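Local atomic coordinates of phenylalanyl-tRNA synthetase beta chain (Pyrococcus horikoshii, PDB entry 2CXI), a protein that forms part of the enzyme that attaches phenylalanine to tRNA(Phe) using ATP, here as the N-terminal, editing-domain fragment of its beta subunit. Residues L59-G64 with V251-E256; E177-K182 with P214-E219; I233-W238 with M244-V249. All coordinates share one frame; numbering follows the deposited sequence. Where two conformers were deposited one is given.

Interaction 1: L59-G64 with V251-E256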
ATOM      1  N   LEU A  59      -4.663  28.596 -28.950  1.00 20.77           N
ATOM      2  CA  LEU A  59      -3.947  29.333 -29.971  1.00 22.77           C
ATOM      3  C   LEU A  59      -2.921  30.257 -29.395  1.00 22.96           C
ATOM      4  O   LEU A  59      -2.351  31.052 -30.153  1.00 26.43           O
ATOM      5  CB  LEU A  59      -4.931  30.146 -30.851  1.00 23.06           C
ATOM      6  CG  LEU A  59      -5.480  29.542 -32.149  1.00 24.78           C
ATOM      7  CD1 LEU A  59      -5.262  28.059 -32.267  1.00 27.14           C
ATOM      8  CD2 LEU A  59      -6.944  29.897 -32.498  1.00 25.77           C
ATOM      9  N   TRP A  60      -2.658  30.179 -28.094  1.00 20.42           N
ATOM     10  CA  TRP A  60      -1.776  31.161 -27.448  1.00 20.69           C
ATOM     11  C   TRP A  60      -0.387  30.684 -27.133  1.00 19.63           C
ATOM     12  O   TRP A  60       0.213  31.137 -26.137  1.00 22.29           O
ATOM     13  CB  TRP A  60      -2.398  31.722 -26.160  1.00 19.89           C
ATOM     14  CG  TRP A  60      -3.710  32.330 -26.323  1.00 19.67           C
ATOM     15  CD1 TRP A  60      -4.314  32.734 -27.492  1.00 20.88           C
ATOM     16  CD2 TRP A  60      -4.630  32.613 -25.277  1.00 20.70           C
ATOM     17  NE1 TRP A  60      -5.562  33.236 -27.222  1.00 22.36           N
ATOM     18  CE2 TRP A  60      -5.779  33.170 -25.866  1.00 19.76           C
ATOM     19  CE3 TRP A  60      -4.604  32.438 -23.872  1.00 20.40           C
ATOM     20  CZ2 TRP A  60      -6.894  33.558 -25.120  1.00 22.65           C
ATOM     21  CZ3 TRP A  60      -5.718  32.815 -23.142  1.00 18.89           C
ATOM     22  CH2 TRP A  60      -6.842  33.378 -23.773  1.00 20.77           C
ATOM     23  N   SER A  61       0.145  29.761 -27.942  1.00 18.31           N
ATOM     24  CA  SER A  61       1.530  29.365 -27.797  1.00 17.18           C
ATOM     25  C   SER A  61       2.054  28.863 -29.126  1.00 16.33           C
ATOM     26  O   SER A  61       1.266  28.589 -30.051  1.00 16.43           O
ATOM     27  CB  SER A  61       1.669  28.238 -26.735  1.00 16.94           C
ATOM     28  OG  SER A  61       1.119  27.033 -27.254  1.00 19.83           O
ATOM     29  N   ALA A  62       3.365  28.635 -29.178  1.00 14.64           N
ATOM     30  CA  ALA A  62       4.010  28.097 -30.403  1.00 15.36           C
ATOM     31  C   ALA A  62       3.382  26.783 -30.830  1.00 15.04           C
ATOM     32  O   ALA A  62       3.194  26.514 -32.032  1.00 14.12           O
ATOM     33  CB  ALA A  62       5.509  27.882 -30.176  1.00 14.76           C
ATOM     34  N   GLU A  63       3.075  25.941 -29.831  1.00 14.62           N
ATOM     35  CA  GLU A  63       2.553  24.605 -30.148  1.00 14.64           C
ATOM     36  C   GLU A  63       1.212  24.721 -30.873  1.00 13.82           C
ATOM     37  O   GLU A  63       0.952  24.003 -31.852  1.00 12.80           O
ATOM     38  CB  GLU A  63       2.411  23.714 -28.881  1.00 14.94           C
ATOM     39  CG  GLU A  63       3.715  23.507 -28.104  1.00 16.83           C
ATOM     40  CD  GLU A  63       4.018  24.619 -27.102  1.00 18.76           C
ATOM     41  OE1 GLU A  63       3.294  25.633 -27.035  1.00 25.63           O
ATOM     42  OE2 GLU A  63       4.981  24.481 -26.346  1.00 24.77           O
ATOM     43  N   GLY A  64       0.341  25.584 -30.352  1.00 14.04           N
ATOM     44  CA  GLY A  64      -1.007  25.751 -30.900  1.00 13.86           C
ATOM     45  C   GLY A  64      -0.986  26.440 -32.266  1.00 14.90           C
ATOM     46  O   GLY A  64      -1.762  26.097 -33.169  1.00 14.76           O
ATOM     47  N   VAL A 251      -1.814  19.954 -21.868  1.00 14.28           N
ATOM     48  CA  VAL A 251      -1.320  18.622 -22.259  1.00 14.42           C
ATOM     49  C   VAL A 251      -1.244  18.401 -23.779  1.00 14.33           C
ATOM     50  O   VAL A 251      -0.369  17.685 -24.238  1.00 14.59           O
ATOM     51  CB  VAL A 251      -2.143  17.443 -21.592  1.00 14.97           C
ATOM     52  CG1 VAL A 251      -2.208  17.612 -20.065  1.00 13.82           C
ATOM     53  CG2 VAL A 251      -3.566  17.340 -22.163  1.00 13.08           C
ATOM     54  N   THR A 252      -2.173  18.980 -24.553  1.00 14.45           N
ATOM     55  CA  THR A 252      -2.076  18.861 -25.999  1.00 14.94           C
ATOM     56  C   THR A 252      -0.936  19.708 -26.560  1.00 14.75           C
ATOM     57  O   THR A 252      -0.319  19.308 -27.539  1.00 14.87           O
ATOM     58  CB  THR A 252      -3.413  19.124 -26.738  1.00 16.40           C
ATOM     59  OG1 THR A 252      -3.898  20.439 -26.443  1.00 15.13           O
ATOM     60  CG2 THR A 252      -4.541  18.142 -26.224  1.00 15.35           C
ATOM     61  N   ALA A 253      -0.633  20.840 -25.934  1.00 14.64           N
ATOM     62  CA  ALA A 253       0.565  21.573 -26.352  1.00 15.24           C
ATOM     63  C   ALA A 253       1.826  20.694 -26.170  1.00 15.16           C
ATOM     64  O   ALA A 253       2.672  20.600 -27.062  1.00 15.23           O
ATOM     65  CB  ALA A 253       0.684  22.885 -25.587  1.00 15.02           C
ATOM     66  N   LEU A 254       1.930  20.028 -25.014  1.00 15.20           N
ATOM     67  CA  LEU A 254       3.053  19.127 -24.737  1.00 15.61           C
ATOM     68  C   LEU A 254       3.075  17.875 -25.609  1.00 16.00           C
ATOM     69  O   LEU A 254       4.154  17.401 -26.014  1.00 17.22           O
ATOM     70  CB  LEU A 254       3.126  18.797 -23.220  1.00 15.32           C
ATOM     71  CG  LEU A 254       3.445  19.956 -22.267  1.00 16.18           C
ATOM     72  CD1 LEU A 254       3.440  19.523 -20.786  1.00 15.51           C
ATOM     73  CD2 LEU A 254       4.787  20.654 -22.631  1.00 15.09           C
ATOM     74  N   ALA A 255       1.903  17.373 -25.993  1.00 17.63           N
ATOM     75  CA  ALA A 255       1.845  16.292 -26.987  1.00 18.00           C
ATOM     76  C   ALA A 255       2.497  16.695 -28.332  1.00 19.70           C
ATOM     77  O   ALA A 255       3.105  15.857 -29.024  1.00 18.26           O
ATOM     78  CB  ALA A 255       0.424  15.815 -27.192  1.00 17.62           C
ATOM     79  N   GLU A 256       2.401  17.980 -28.683  1.00 19.45           N
ATOM     80  CA  GLU A 256       3.061  18.474 -29.931  1.00 20.46           C
ATOM     81  C   GLU A 256       4.574  18.410 -29.873  1.00 19.59           C
ATOM     82  O   GLU A 256       5.243  18.453 -30.922  1.00 20.25           O
ATOM     83  CB  GLU A 256       2.670  19.930 -30.261  1.00 20.55           C
ATOM     84  CG  GLU A 256       1.223  20.108 -30.704  1.00 24.69           C
ATOM     85  CD  GLU A 256       0.889  19.448 -32.032  1.00 29.02           C
ATOM     86  OE1 GLU A 256       1.617  19.606 -33.041  1.00 29.43           O
ATOM     87  OE2 GLU A 256      -0.109  18.739 -32.045  1.00 29.01           O
TER
HETATM   88  O   HOH W   1       2.531  22.022 -33.147  1.00 32.27           O

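Interaction 2: E177-K182 with P214-E219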
ATOM      1  N   GLU A 177       0.860  32.209   6.151  1.00 24.94           N
ATOM      2  CA  GLU A 177       0.617  33.588   6.518  1.00 27.20           C
ATOM      3  C   GLU A 177       1.743  34.550   6.115  1.00 26.88           C
ATOM      4  O   GLU A 177       1.495  35.563   5.460  1.00 25.27           O
ATOM      5  CB  GLU A 177       0.353  33.647   8.031  1.00 29.20           C
ATOM      6  CG  GLU A 177      -1.113  33.647   8.347  1.00 35.54           C
ATOM      7  CD  GLU A 177      -1.794  34.803   7.642  1.00 43.96           C
ATOM      8  OE1 GLU A 177      -2.702  34.554   6.816  1.00 45.05           O
ATOM      9  OE2 GLU A 177      -1.367  35.957   7.878  1.00 47.52           O
ATOM     10  N   GLU A 178       2.981  34.201   6.473  1.00 26.87           N
ATOM     11  CA  GLU A 178       4.154  35.007   6.144  1.00 27.81           C
ATOM     12  C   GLU A 178       4.371  35.104   4.645  1.00 26.82           C
ATOM     13  O   GLU A 178       4.821  36.140   4.155  1.00 26.88           O
ATOM     14  CB  GLU A 178       5.418  34.443   6.797  1.00 27.52           C
ATOM     15  CG  GLU A 178       5.351  34.453   8.315  1.00 29.86           C
ATOM     16  CD  GLU A 178       6.591  33.875   8.983  1.00 30.47           C
ATOM     17  OE1 GLU A 178       7.114  32.811   8.551  1.00 27.99           O
ATOM     18  OE2 GLU A 178       7.018  34.488   9.988  1.00 37.05           O
ATOM     19  N   ILE A 179       4.084  34.018   3.925  1.00 25.35           N
ATOM     20  CA  ILE A 179       4.218  34.048   2.466  1.00 24.86           C
ATOM     21  C   ILE A 179       3.239  35.052   1.852  1.00 25.14           C
ATOM     22  O   ILE A 179       3.630  35.860   1.003  1.00 24.98           O
ATOM     23  CB  ILE A 179       4.053  32.632   1.849  1.00 24.49           C
ATOM     24  CG1 ILE A 179       5.129  31.655   2.404  1.00 23.31           C
ATOM     25  CG2 ILE A 179       4.140  32.708   0.318  1.00 24.04           C
ATOM     26  CD1 ILE A 179       4.910  30.141   1.958  1.00 23.88           C
ATOM     27  N   LEU A 180       1.970  35.010   2.275  1.00 26.53           N
ATOM     28  CA  LEU A 180       0.966  35.988   1.782  1.00 27.90           C
ATOM     29  C   LEU A 180       1.403  37.425   2.044  1.00 29.67           C
ATOM     30  O   LEU A 180       1.227  38.303   1.202  1.00 29.48           O
ATOM     31  CB  LEU A 180      -0.404  35.735   2.390  1.00 27.54           C
ATOM     32  CG  LEU A 180      -1.097  34.427   1.990  1.00 28.75           C
ATOM     33  CD1 LEU A 180      -2.560  34.539   2.256  1.00 27.96           C
ATOM     34  CD2 LEU A 180      -0.872  34.126   0.497  1.00 28.46           C
ATOM     35  N   GLU A 181       2.023  37.637   3.201  1.00 31.24           N
ATOM     36  CA  GLU A 181       2.502  38.962   3.614  1.00 33.32           C
ATOM     37  C   GLU A 181       3.765  39.414   2.876  1.00 32.70           C
ATOM     38  O   GLU A 181       3.815  40.513   2.349  1.00 33.23           O
ATOM     39  CB  GLU A 181       2.726  38.928   5.134  1.00 33.94           C
ATOM     40  CG  GLU A 181       2.981  40.266   5.791  1.00 41.05           C
ATOM     41  CD  GLU A 181       3.729  40.123   7.120  1.00 49.34           C
ATOM     42  OE1 GLU A 181       3.717  39.011   7.727  1.00 52.29           O
ATOM     43  OE2 GLU A 181       4.351  41.129   7.556  1.00 51.54           O
ATOM     44  N   LYS A 182       4.775  38.553   2.814  1.00 32.47           N
ATOM     45  CA  LYS A 182       6.116  38.915   2.332  1.00 32.13           C
ATOM     46  C   LYS A 182       6.425  38.640   0.859  1.00 30.91           C
ATOM     47  O   LYS A 182       7.200  39.370   0.246  1.00 30.87           O
ATOM     48  CB  LYS A 182       7.180  38.170   3.159  1.00 32.59           C
ATOM     49  CG  LYS A 182       7.188  38.560   4.622  1.00 38.39           C
ATOM     50  CD  LYS A 182       7.746  39.983   4.779  1.00 43.80           C
ATOM     51  CE  LYS A 182       6.872  40.810   5.698  1.00 46.62           C
ATOM     52  NZ  LYS A 182       6.843  40.204   7.071  1.00 50.17           N
ATOM     53  N   PRO A 214      -3.691  29.708  -5.322  1.00 16.92           N
ATOM     54  CA  PRO A 214      -3.133  30.045  -6.634  1.00 16.57           C
ATOM     55  C   PRO A 214      -2.009  31.071  -6.522  1.00 17.08           C
ATOM     56  O   PRO A 214      -1.908  31.985  -7.365  1.00 17.28           O
ATOM     57  CB  PRO A 214      -4.340  30.724  -7.316  1.00 15.92           C
ATOM     58  CG  PRO A 214      -4.996  31.511  -6.164  1.00 16.05           C
ATOM     59  CD  PRO A 214      -4.704  30.695  -4.893  1.00 16.47           C
ATOM     60  N   ILE A 215      -1.169  30.920  -5.501  1.00 18.11           N
ATOM     61  CA  ILE A 215      -0.219  31.954  -5.065  1.00 18.09           C
ATOM     62  C   ILE A 215       1.206  31.751  -5.600  1.00 18.04           C
ATOM     63  O   ILE A 215       1.699  32.575  -6.361  1.00 20.37           O
ATOM     64  CB  ILE A 215      -0.216  32.046  -3.510  1.00 17.68           C
ATOM     65  CG1 ILE A 215      -1.649  32.299  -2.959  1.00 17.69           C
ATOM     66  CG2 ILE A 215       0.813  33.138  -3.011  1.00 17.74           C
ATOM     67  CD1 ILE A 215      -2.361  33.616  -3.501  1.00 17.52           C
ATOM     68  N   ILE A 216       1.850  30.637  -5.252  1.00 17.65           N
ATOM     69  CA  ILE A 216       3.260  30.430  -5.603  1.00 17.95           C
ATOM     70  C   ILE A 216       3.627  28.956  -5.448  1.00 17.90           C
ATOM     71  O   ILE A 216       3.086  28.263  -4.573  1.00 17.03           O
ATOM     72  CB  ILE A 216       4.179  31.304  -4.661  1.00 17.90           C
ATOM     73  CG1 ILE A 216       5.633  31.395  -5.177  1.00 15.71           C
ATOM     74  CG2 ILE A 216       4.052  30.884  -3.168  1.00 17.79           C
ATOM     75  CD1 ILE A 216       5.723  32.192  -6.478  1.00 20.85           C
ATOM     76  N   ASN A 217       4.569  28.519  -6.277  1.00 18.11           N
ATOM     77  CA  ASN A 217       5.190  27.218  -6.163  1.00 19.19           C
ATOM     78  C   ASN A 217       6.341  27.206  -5.140  1.00 19.33           C
ATOM     79  O   ASN A 217       6.827  28.271  -4.688  1.00 19.69           O
ATOM     80  CB  ASN A 217       5.650  26.691  -7.559  1.00 18.60           C
ATOM     81  CG  ASN A 217       6.561  27.667  -8.312  1.00 21.45           C
ATOM     82  OD1 ASN A 217       6.460  28.901  -8.164  1.00 20.34           O
ATOM     83  ND2 ASN A 217       7.420  27.122  -9.169  1.00 22.75           N
ATOM     84  N   SER A 218       6.802  26.013  -4.791  1.00 19.17           N
ATOM     85  CA  SER A 218       7.899  25.927  -3.854  1.00 20.95           C
ATOM     86  C   SER A 218       9.275  26.121  -4.522  1.00 20.57           C
ATOM     87  O   SER A 218       9.462  25.894  -5.742  1.00 20.07           O
ATOM     88  CB  SER A 218       7.854  24.606  -3.125  1.00 21.87           C
ATOM     89  OG  SER A 218       8.307  23.616  -3.998  1.00 24.49           O
ATOM     90  N   GLU A 219      10.232  26.556  -3.709  1.00 21.18           N
ATOM     91  CA  GLU A 219      11.637  26.678  -4.135  1.00 20.81           C
ATOM     92  C   GLU A 219      12.311  25.302  -4.403  1.00 20.87           C
ATOM     93  O   GLU A 219      13.101  25.152  -5.346  1.00 19.80           O
ATOM     94  CB  GLU A 219      12.428  27.454  -3.059  1.00 22.01           C
ATOM     95  CG  GLU A 219      13.923  27.568  -3.355  1.00 22.98           C
ATOM     96  CD  GLU A 219      14.265  28.460  -4.552  1.00 27.13           C
ATOM     97  OE1 GLU A 219      13.419  29.152  -5.154  1.00 25.84           O
ATOM     98  OE2 GLU A 219      15.441  28.479  -4.908  1.00 32.56           O
TER

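Interaction 3: I233-W238 with M244-V249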
ATOM      1  N   ILE A 233       1.166  18.208 -13.915  1.00 14.40           N
ATOM      2  CA  ILE A 233       0.470  19.531 -14.074  1.00 14.31           C
ATOM      3  C   ILE A 233      -0.752  19.589 -13.177  1.00 13.54           C
ATOM      4  O   ILE A 233      -1.517  18.621 -13.131  1.00 13.97           O
ATOM      5  CB  ILE A 233       0.049  19.755 -15.550  1.00 14.55           C
ATOM      6  CG1 ILE A 233       1.258  19.706 -16.530  1.00 14.54           C
ATOM      7  CG2 ILE A 233      -0.755  21.126 -15.718  1.00 14.17           C
ATOM      8  CD1 ILE A 233       0.817  19.258 -17.951  1.00 15.61           C
ATOM      9  N   ASP A 234      -0.950  20.698 -12.458  1.00 12.98           N
ATOM     10  CA  ASP A 234      -2.195  20.871 -11.690  1.00 13.96           C
ATOM     11  C   ASP A 234      -2.911  22.117 -12.207  1.00 13.49           C
ATOM     12  O   ASP A 234      -2.245  23.107 -12.576  1.00 13.96           O
ATOM     13  CB  ASP A 234      -1.962  20.939 -10.169  1.00 12.50           C
ATOM     14  CG  ASP A 234      -1.591  22.359  -9.660  1.00 16.31           C
ATOM     15  OD1 ASP A 234      -2.417  23.009  -8.953  1.00 12.59           O
ATOM     16  OD2 ASP A 234      -0.508  22.911  -9.937  1.00 17.18           O
ATOM     17  N   VAL A 235      -4.238  22.068 -12.249  1.00 13.79           N
ATOM     18  CA  VAL A 235      -5.015  23.260 -12.569  1.00 14.29           C
ATOM     19  C   VAL A 235      -6.121  23.363 -11.564  1.00 14.50           C
ATOM     20  O   VAL A 235      -6.841  22.383 -11.345  1.00 14.49           O
ATOM     21  CB  VAL A 235      -5.665  23.171 -13.956  1.00 14.53           C
ATOM     22  CG1 VAL A 235      -6.220  24.573 -14.364  1.00 15.66           C
ATOM     23  CG2 VAL A 235      -4.679  22.590 -15.027  1.00 13.23           C
ATOM     24  N   THR A 236      -6.228  24.532 -10.934  1.00 14.23           N
ATOM     25  CA  THR A 236      -7.255  24.765  -9.930  1.00 14.28           C
ATOM     26  C   THR A 236      -8.165  25.938 -10.297  1.00 14.53           C
ATOM     27  O   THR A 236      -7.753  26.849 -11.050  1.00 14.86           O
ATOM     28  CB  THR A 236      -6.650  25.019  -8.544  1.00 13.87           C
ATOM     29  OG1 THR A 236      -5.682  26.080  -8.632  1.00 14.72           O
ATOM     30  CG2 THR A 236      -5.861  23.749  -8.011  1.00 13.67           C
ATOM     31  N   GLY A 237      -9.349  25.950  -9.692  1.00 15.55           N
ATOM     32  CA  GLY A 237     -10.254  27.076  -9.871  1.00 16.52           C
ATOM     33  C   GLY A 237     -11.634  26.746  -9.369  1.00 17.59           C
ATOM     34  O   GLY A 237     -11.798  25.894  -8.495  1.00 17.89           O
ATOM     35  N   TRP A 238     -12.609  27.478  -9.897  1.00 16.21           N
ATOM     36  CA  TRP A 238     -13.973  27.504  -9.361  1.00 17.71           C
ATOM     37  C   TRP A 238     -15.013  26.709 -10.170  1.00 17.71           C
ATOM     38  O   TRP A 238     -16.099  26.415  -9.651  1.00 17.42           O
ATOM     39  CB  TRP A 238     -14.408  28.974  -9.203  1.00 17.21           C
ATOM     40  CG  TRP A 238     -13.808  29.567  -7.926  1.00 16.76           C
ATOM     41  CD1 TRP A 238     -12.593  30.219  -7.785  1.00 19.12           C
ATOM     42  CD2 TRP A 238     -14.363  29.484  -6.604  1.00 17.88           C
ATOM     43  NE1 TRP A 238     -12.384  30.553  -6.471  1.00 19.59           N
ATOM     44  CE2 TRP A 238     -13.456  30.123  -5.722  1.00 18.37           C
ATOM     45  CE3 TRP A 238     -15.551  28.935  -6.074  1.00 17.77           C
ATOM     46  CZ2 TRP A 238     -13.700  30.250  -4.343  1.00 17.30           C
ATOM     47  CZ3 TRP A 238     -15.788  29.058  -4.701  1.00 18.82           C
ATOM     48  CH2 TRP A 238     -14.869  29.707  -3.855  1.00 17.99           C
HETATM   49  N   MSE A 244     -10.671  22.060 -16.674  1.00 15.76           N
HETATM   50  CA  MSE A 244     -10.443  20.969 -17.632  1.00 19.22           C
HETATM   51  C   MSE A 244     -10.045  21.464 -19.016  1.00 17.04           C
HETATM   52  O   MSE A 244      -9.192  20.894 -19.648  1.00 15.00           O
HETATM   53  CB  MSE A 244     -11.679  20.093 -17.725  1.00 20.08           C
HETATM   54  CG  MSE A 244     -11.930  19.370 -16.427  0.50 22.81           C
HETATM   55 SE   MSE A 244     -10.983  17.684 -16.420  0.50 36.45          SE
HETATM   56  CE  MSE A 244     -12.302  16.609 -17.505  0.50 28.40           C
ATOM     57  N   LEU A 245     -10.685  22.527 -19.476  1.00 15.77           N
ATOM     58  CA  LEU A 245     -10.285  23.159 -20.747  1.00 15.98           C
ATOM     59  C   LEU A 245      -8.812  23.543 -20.704  1.00 13.80           C
ATOM     60  O   LEU A 245      -8.050  23.171 -21.597  1.00 13.92           O
ATOM     61  CB  LEU A 245     -11.167  24.383 -21.043  1.00 14.70           C
ATOM     62  CG  LEU A 245     -11.070  24.980 -22.455  1.00 17.78           C
ATOM     63  CD1 LEU A 245      -9.777  25.845 -22.633  1.00 19.65           C
ATOM     64  CD2 LEU A 245     -11.247  23.897 -23.528  1.00 22.64           C
ATOM     65  N   ALA A 246      -8.422  24.259 -19.640  1.00 12.81           N
ATOM     66  CA  ALA A 246      -7.055  24.738 -19.470  1.00 14.09           C
ATOM     67  C   ALA A 246      -6.049  23.547 -19.411  1.00 13.22           C
ATOM     68  O   ALA A 246      -4.968  23.545 -20.044  1.00 12.43           O
ATOM     69  CB  ALA A 246      -6.981  25.556 -18.195  1.00 13.00           C
ATOM     70  N   LEU A 247      -6.427  22.502 -18.694  1.00 13.08           N
ATOM     71  CA  LEU A 247      -5.570  21.307 -18.611  1.00 12.30           C
ATOM     72  C   LEU A 247      -5.409  20.676 -20.007  1.00 12.99           C
ATOM     73  O   LEU A 247      -4.307  20.266 -20.405  1.00 12.46           O
ATOM     74  CB  LEU A 247      -6.241  20.278 -17.674  1.00 12.09           C
ATOM     75  CG  LEU A 247      -5.454  18.968 -17.497  1.00 15.61           C
ATOM     76  CD1 LEU A 247      -4.130  19.275 -16.664  1.00 14.39           C
ATOM     77  CD2 LEU A 247      -6.329  17.881 -16.809  1.00 13.50           C
ATOM     78  N   ASN A 248      -6.518  20.592 -20.745  1.00 12.74           N
ATOM     79  CA  ASN A 248      -6.512  20.053 -22.070  1.00 13.19           C
ATOM     80  C   ASN A 248      -5.586  20.830 -22.993  1.00 13.49           C
ATOM     81  O   ASN A 248      -4.852  20.227 -23.775  1.00 14.25           O
ATOM     82  CB  ASN A 248      -7.923  19.991 -22.646  1.00 12.30           C
ATOM     83  CG  ASN A 248      -8.843  18.950 -21.898  1.00 14.90           C
ATOM     84  OD1 ASN A 248     -10.075  18.905 -22.109  1.00 21.63           O
ATOM     85  ND2 ASN A 248      -8.239  18.119 -21.100  1.00 11.84           N
ATOM     86  N   VAL A 249      -5.662  22.162 -22.929  1.00 13.10           N
ATOM     87  CA  VAL A 249      -4.750  23.004 -23.697  1.00 12.77           C
ATOM     88  C   VAL A 249      -3.266  22.678 -23.331  1.00 12.32           C
ATOM     89  O   VAL A 249      -2.441  22.448 -24.211  1.00 11.59           O
ATOM     90  CB  VAL A 249      -5.113  24.512 -23.510  1.00 12.73           C
ATOM     91  CG1 VAL A 249      -3.978  25.426 -24.034  1.00 14.49           C
ATOM     92  CG2 VAL A 249      -6.473  24.824 -24.200  1.00 13.61           C
TER

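Interaction 1: L59-G64 with V251-E256
Glu-256 OE1 is gripped from two sources: Lys-70 forms a salt bridge with it, and a water donates to it at 2.6 Å. That water also donates to the backbone O of Glu-63, 2.8 Å from the water oxygen, and so ties the first turn of helix 62-72 to residues 251-256. The direct contact is carbon packing, against a backbone carbonyl and two side-chain CB atoms. Glu-63 CG rests on the carbonyl O of Ala-253 at 3.3 Å, and Glu-63 CB lies 3.8 Å from Ala-253 CB; the same carbonyl takes a weak bond from Glu-256 N. Glu-63 CB also meets Glu-256 CB at 4.0 Å, so the two acidic residues touch through their stems while their carboxylates part. The bend of the Glu-63 chain at chi2 (85°) brings its carboxylate back past the Ala-253 methyl toward its own helix start. There the hydroxyl of Ser-61, the N-cap residue, donates to Glu-63 OE1 at 2.6 Å, reaching it nearly in line with the C-O bond, while OE2 forms a salt bridge with Arg-257. Replacing Glu-63 by an alanine would probably cost the Ser-61 hydroxyl and Arg-257 this carboxylate partner and uncover the Ala-253 carbonyl where CG now lies. The contact joins the beginning of a helix in the N-terminal part of the chain to helix 240-255 of the B3/4 region, the amino acid-editing part of the beta subunit. Since Glu-63 is paired with Arg-257 and Glu-256 with Lys-70, two acids can lie side by side with their charges probably balanced, and the water adds a polar link to these two salt bridges.

Interaction 2: E177-K182 with P214-E219
Apolar contact, in two separate pairs, joins Leu-180 and Ile-179 of helix 176-182 to Ile-215 and Ile-216. Leu-180 CD2 faces the fork of Ile-215, at 4.0 Å from Ile-215 CG1 and 4.0 Å from its CG2, and the two side chains meet at about a right angle. In the second pair one methyl abuts another: Ile-179 CG2 lies 3.9 Å from Ile-216 CG2. With chi1 at -167°, Ile-216 turns CG1 anti to its backbone N and carries CD1 away from the helix, which leaves CG2 as the touching branch. The geometry fits a classic beta bulge, in which Ile-215 and Ile-216 both lie opposite Met-212 of strand 209-212; this is consistent with two consecutive side chains turning to the helix. The Met-212 side chain is itself touched by Ile-179 and Leu-180.

Polar interactions lie to the side of this patch. Arg-137 holds the backbone carbonyls of Pro-214 and Ile-215, and on the exposed side of the helix Lys-182 NZ forms a salt bridge with Glu-181 OE2 at 2.7 Å, coming from above the carboxylate plane.

The segments thus meet within the B3/4 region with CA atoms 8.0 Å apart for Leu-180 and Ile-215, a gap spanned by aliphatic branches; the link rests on apolar packing, without a directional bond between the two segments.

Interaction 3: I233-W238 with M244-V249
Val-235 CG2 marks the tight part of this contact, lying 3.7 Å from Leu-247 CD1 and 3.8 Å from Leu-247 CB. Ile-233 CG2 approaches the same Leu-247 CD1 at 4.0 Å, so that one leucine methyl is touched by both strand residues. In Leu-247, chi1 of 180° puts CG anti to the backbone N, and chi2 of 69° then turns CD1 toward Ile-233 and Val-235. The other valine methyl, CG1, meets Ala-246 CB at 4.0 Å. All four residues are buried, and the short alanine goes with a close approach of 8.3 Å between the strand and helix axes.

Beyond Val-235 the contact gives out: Trp-238 is partly exposed, stands clear of the helix segment and makes a cation-pi interaction with Arg-138. Selenomethionine Met-244, also partly exposed, directs its CB away from the strand.

The helix runs nearly antiparallel to the strand (156°), consistent with the short connection between strand 231-237 and helix 240-255, across which the chain doubles back. It packs on a sheet face to which strands 103-110 and 140-146 contribute Val-105 and Val-140, while Ile-129 of helix 116-133 flanks Ala-246 and Val-249.

In the fold
Helix 240-255 is shared by interactions 1 and 3, whose centres lie 14 Å apart. They touch where Ile-233 CD1 packs on Leu-254 CD1 at 3.9 Å, so the helix contacts both the sheet and the start of helix 62-72. Interaction 2 is more peripheral, 29 Å from interaction 1 and 21 Å from interaction 3 between centres, yet strands 216-217 and 231-237 belong to the same large mixed sheet. Along the chain, interaction 1 closes a loop in which interactions 2 and 3 follow in series. Interactions 2 and 3 are contacts within the B3/4 editing region, and interaction 1 ties its helix 240-255 to the N-terminal part of the chain.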